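Local coordinates for protein putative thioesterase II (Thermobifida fusca, PDB 3BBJ) that probably hydrolyses acyl-CoA or related thioesters, with two hotdog-family domains in one chain, at residues D154-P157 against D158-A161; T6-D9 against S10-V14. One frame throughout, in Å; residues are numbered along the deposited sequence.

Contact 1 of 2, residues D154-P157 against D158-A161; sequences DFSP and DSYA
S156 and S159 meet through their hydroxyls at the point where strand 151-155 turns into helix 157-163. S156 is the N-cap. S156 OG accepts from S159 N at 3.2 Å, the capping bond of a helix start. S159 OG also donates to S156 OG, at 2.7 Å. The S156 OG stands between its own N and carbonyl carbon (chi1 60°), which turns it to the first turn of the helix. Two donors of one residue thus grip one buried oxygen. S159 OG, its proton given to S156, accepts in turn from the backbone N of C175. The first i to i+4 bonds of the helix begin here. Y160 N gives a nearly straight bond to S156 O at 2.9 Å, and A161 N does the same to P157 O, also at 2.9 Å. P157 fits the first helical position, since its N has no hydrogen to offer. F155 adds an apolar touch, with F155 CB 3.9 Å from S159 CB. Beyond the cap, the Y160 ring makes a cation-pi contact with R133. S156 pairs by backbone with C175 of strand 173-180, and F155 with R133, so the cap sits at the end of a strand held between 173-180 and 133-134.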
# COMPACT_ATOMS: atom_id res chain seq x y z
N ASP A 154 -24.43 3.85 -2.78
CA ASP A 154 -25.48 2.84 -2.80
C ASP A 154 -24.88 1.58 -2.26
O ASP A 154 -23.83 1.15 -2.74
CB ASP A 154 -25.92 2.58 -4.23
CG ASP A 154 -26.50 3.82 -4.90
OD1 ASP A 154 -27.60 4.25 -4.50
OD2 ASP A 154 -25.85 4.33 -5.84
N PHE A 155 -25.53 0.98 -1.27
CA PHE A 155 -25.04 -0.24 -0.65
C PHE A 155 -25.87 -1.44 -1.09
O PHE A 155 -27.07 -1.32 -1.27
CB PHE A 155 -25.16 -0.12 0.87
CG PHE A 155 -24.46 1.07 1.44
CD1 PHE A 155 -23.10 1.03 1.70
CD2 PHE A 155 -25.17 2.22 1.77
CE1 PHE A 155 -22.44 2.12 2.26
CE2 PHE A 155 -24.53 3.32 2.32
CZ PHE A 155 -23.16 3.27 2.57
N SER A 156 -25.23 -2.60 -1.24
CA SER A 156 -25.99 -3.82 -1.44
C SER A 156 -26.91 -3.97 -0.22
O SER A 156 -26.64 -3.37 0.82
CB SER A 156 -25.06 -5.02 -1.53
OG SER A 156 -24.32 -5.17 -0.33
N PRO A 157 -28.00 -4.74 -0.35
CA PRO A 157 -28.86 -5.01 0.80
C PRO A 157 -28.12 -5.57 2.03
O PRO A 157 -28.36 -5.13 3.15
CB PRO A 157 -29.85 -6.05 0.26
CG PRO A 157 -29.93 -5.76 -1.18
CD PRO A 157 -28.53 -5.38 -1.57
N ASP A 158 -27.21 -6.51 1.81
CA ASP A 158 -26.45 -7.05 2.93
C ASP A 158 -25.56 -6.00 3.57
O ASP A 158 -25.35 -6.02 4.79
CB ASP A 158 -25.60 -8.24 2.47
CG ASP A 158 -26.42 -9.48 2.24
OD1 ASP A 158 -27.59 -9.50 2.67
OD2 ASP A 158 -25.88 -10.44 1.63
N SER A 159 -25.01 -5.10 2.76
CA SER A 159 -24.15 -4.04 3.30
C SER A 159 -24.96 -3.04 4.13
O SER A 159 -24.54 -2.61 5.21
CB SER A 159 -23.41 -3.33 2.18
OG SER A 159 -22.60 -4.26 1.50
N TYR A 160 -26.13 -2.68 3.61
CA TYR A 160 -27.05 -1.80 4.33
C TYR A 160 -27.42 -2.46 5.65
O TYR A 160 -27.34 -1.84 6.71
CB TYR A 160 -28.33 -1.55 3.53
CG TYR A 160 -29.26 -0.53 4.18
CD1 TYR A 160 -30.01 -0.85 5.31
CD2 TYR A 160 -29.39 0.76 3.65
CE1 TYR A 160 -30.86 0.09 5.91
CE2 TYR A 160 -30.24 1.70 4.23
CZ TYR A 160 -30.97 1.36 5.36
OH TYR A 160 -31.82 2.30 5.92
N ALA A 161 -27.85 -3.71 5.57
CA ALA A 161 -28.23 -4.46 6.77
C ALA A 161 -27.11 -4.42 7.80
O ALA A 161 -27.36 -4.28 8.99
CB ALA A 161 -28.59 -5.93 6.43

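Contact 2 of 2, residues T6-D9 against S10-V14; sequences TRFD and SATEV
F8, in helix 7-11, meets T12, the first residue to leave helical angles. The backbone makes one short run of i to i+4 bonds. S10 N to T6 O is weak at 3.4 Å. A11 N to R7 O is firm at 2.7 Å, and T12 N to F8 O measures 2.9 Å but is bent (134°). T6 caps the start, its OG1 taking a weak bond from D9 N. The T12 side chain turns back on the helix: T12 OG1 lies between its own N and carbonyl carbon (chi1 61°) and donates to F8 O at 2.6 Å. F8 O therefore takes two donors of T12, N and OG1, from opposite faces of its carbonyl plane. The T12 methyl CG2 sits over one face of the F8 ring, 3.7 Å from the centroid, a CH-pi contact displaced toward the rim. A valine in its place would probably leave F8 O without its hydroxyl donor, held from this position by the bent backbone N-H alone. R7 has its polar partners outside, in salt bridges with D27 and D144. A single threonine just past the last turn thus satisfies a carbonyl of that turn twice over, and its methyl settles where it lies against the buried F8 ring.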
# COMPACT_ATOMS: atom_id res chain seq x y z
N THR A 6 -19.05 20.48 -11.75
CA THR A 6 -19.53 19.81 -10.55
C THR A 6 -18.80 20.49 -9.40
O THR A 6 -17.70 21.07 -9.60
CB THR A 6 -19.16 18.31 -10.51
OG1 THR A 6 -17.74 18.15 -10.47
CG2 THR A 6 -19.72 17.57 -11.72
N ARG A 7 -19.38 20.43 -8.20
CA ARG A 7 -18.74 21.00 -7.00
C ARG A 7 -17.28 20.54 -6.81
O ARG A 7 -16.41 21.31 -6.44
CB ARG A 7 -19.52 20.62 -5.74
CG ARG A 7 -19.11 21.41 -4.52
CD ARG A 7 -19.53 20.75 -3.25
NE ARG A 7 -19.12 21.59 -2.12
CZ ARG A 7 -19.92 22.39 -1.42
NH1 ARG A 7 -21.23 22.44 -1.65
NH2 ARG A 7 -19.41 23.11 -0.44
N PHE A 8 -17.03 19.26 -7.07
CA PHE A 8 -15.70 18.66 -7.01
C PHE A 8 -14.68 19.34 -7.90
O PHE A 8 -13.55 19.58 -7.49
CB PHE A 8 -15.82 17.20 -7.41
CG PHE A 8 -14.52 16.43 -7.39
CD1 PHE A 8 -14.02 15.93 -6.20
CD2 PHE A 8 -13.83 16.15 -8.57
CE1 PHE A 8 -12.84 15.18 -6.18
CE2 PHE A 8 -12.64 15.40 -8.56
CZ PHE A 8 -12.16 14.92 -7.35
N ASP A 9 -15.08 19.62 -9.15
CA ASP A 9 -14.18 20.32 -10.10
C ASP A 9 -13.69 21.65 -9.51
O ASP A 9 -12.50 21.97 -9.56
CB ASP A 9 -14.87 20.58 -11.44
CG ASP A 9 -15.05 19.33 -12.29
OD1 ASP A 9 -14.30 18.35 -12.05
OD2 ASP A 9 -15.92 19.34 -13.20
N SER A 10 -14.61 22.41 -8.95
CA SER A 10 -14.29 23.69 -8.32
C SER A 10 -13.51 23.51 -7.03
O SER A 10 -12.49 24.17 -6.80
CB SER A 10 -15.59 24.47 -8.03
OG SER A 10 -15.36 25.57 -7.16
N ALA A 11 -14.01 22.62 -6.18
CA ALA A 11 -13.41 22.34 -4.88
C ALA A 11 -11.96 21.82 -4.91
O ALA A 11 -11.21 22.02 -3.96
CB ALA A 11 -14.28 21.35 -4.10
N THR A 12 -11.58 21.14 -5.99
CA THR A 12 -10.27 20.48 -6.06
C THR A 12 -9.24 21.16 -6.95
O THR A 12 -8.16 20.63 -7.16
CB THR A 12 -10.44 19.00 -6.52
OG1 THR A 12 -11.03 18.95 -7.84
CG2 THR A 12 -11.35 18.23 -5.55
N GLU A 13 -9.55 22.33 -7.50
CA GLU A 13 -8.60 23.00 -8.39
C GLU A 13 -7.42 23.53 -7.59
O GLU A 13 -7.59 24.08 -6.51
CB GLU A 13 -9.26 24.14 -9.18
CG GLU A 13 -9.73 25.34 -8.35
CD GLU A 13 -10.00 26.59 -9.19
OE1 GLU A 13 -9.29 26.82 -10.20
OE2 GLU A 13 -10.92 27.36 -8.81
N VAL A 14 -6.22 23.35 -8.14
CA VAL A 14 -4.99 23.82 -7.51
C VAL A 14 -4.30 24.77 -8.47
O VAL A 14 -4.22 24.51 -9.67
CB VAL A 14 -4.05 22.63 -7.11
CG1 VAL A 14 -4.86 21.54 -6.38
CG2 VAL A 14 -3.35 22.03 -8.32

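Contact 2 comes first along the chain and closes well before contact 1 opens. Their centres are 29 Å apart, their nearest atoms about 16 Å, and they do not touch. Each concerns a short helix, 7-11 in contact 2 and 157-163 in contact 1. Contact 2 leads into strand 14-18 and packs against helices 38-51 and 191-198. Contact 1 follows strand 151-155, beside strand 173-180, and lies within the C-terminal thioesterase domain. Strands 14-18 and 151-155 belong to different parts of the antiparallel strand order, near its opposite ends. The contacts thus lie at separate helix-strand junctions on the double-hotdog framework, and no other subunit touches either.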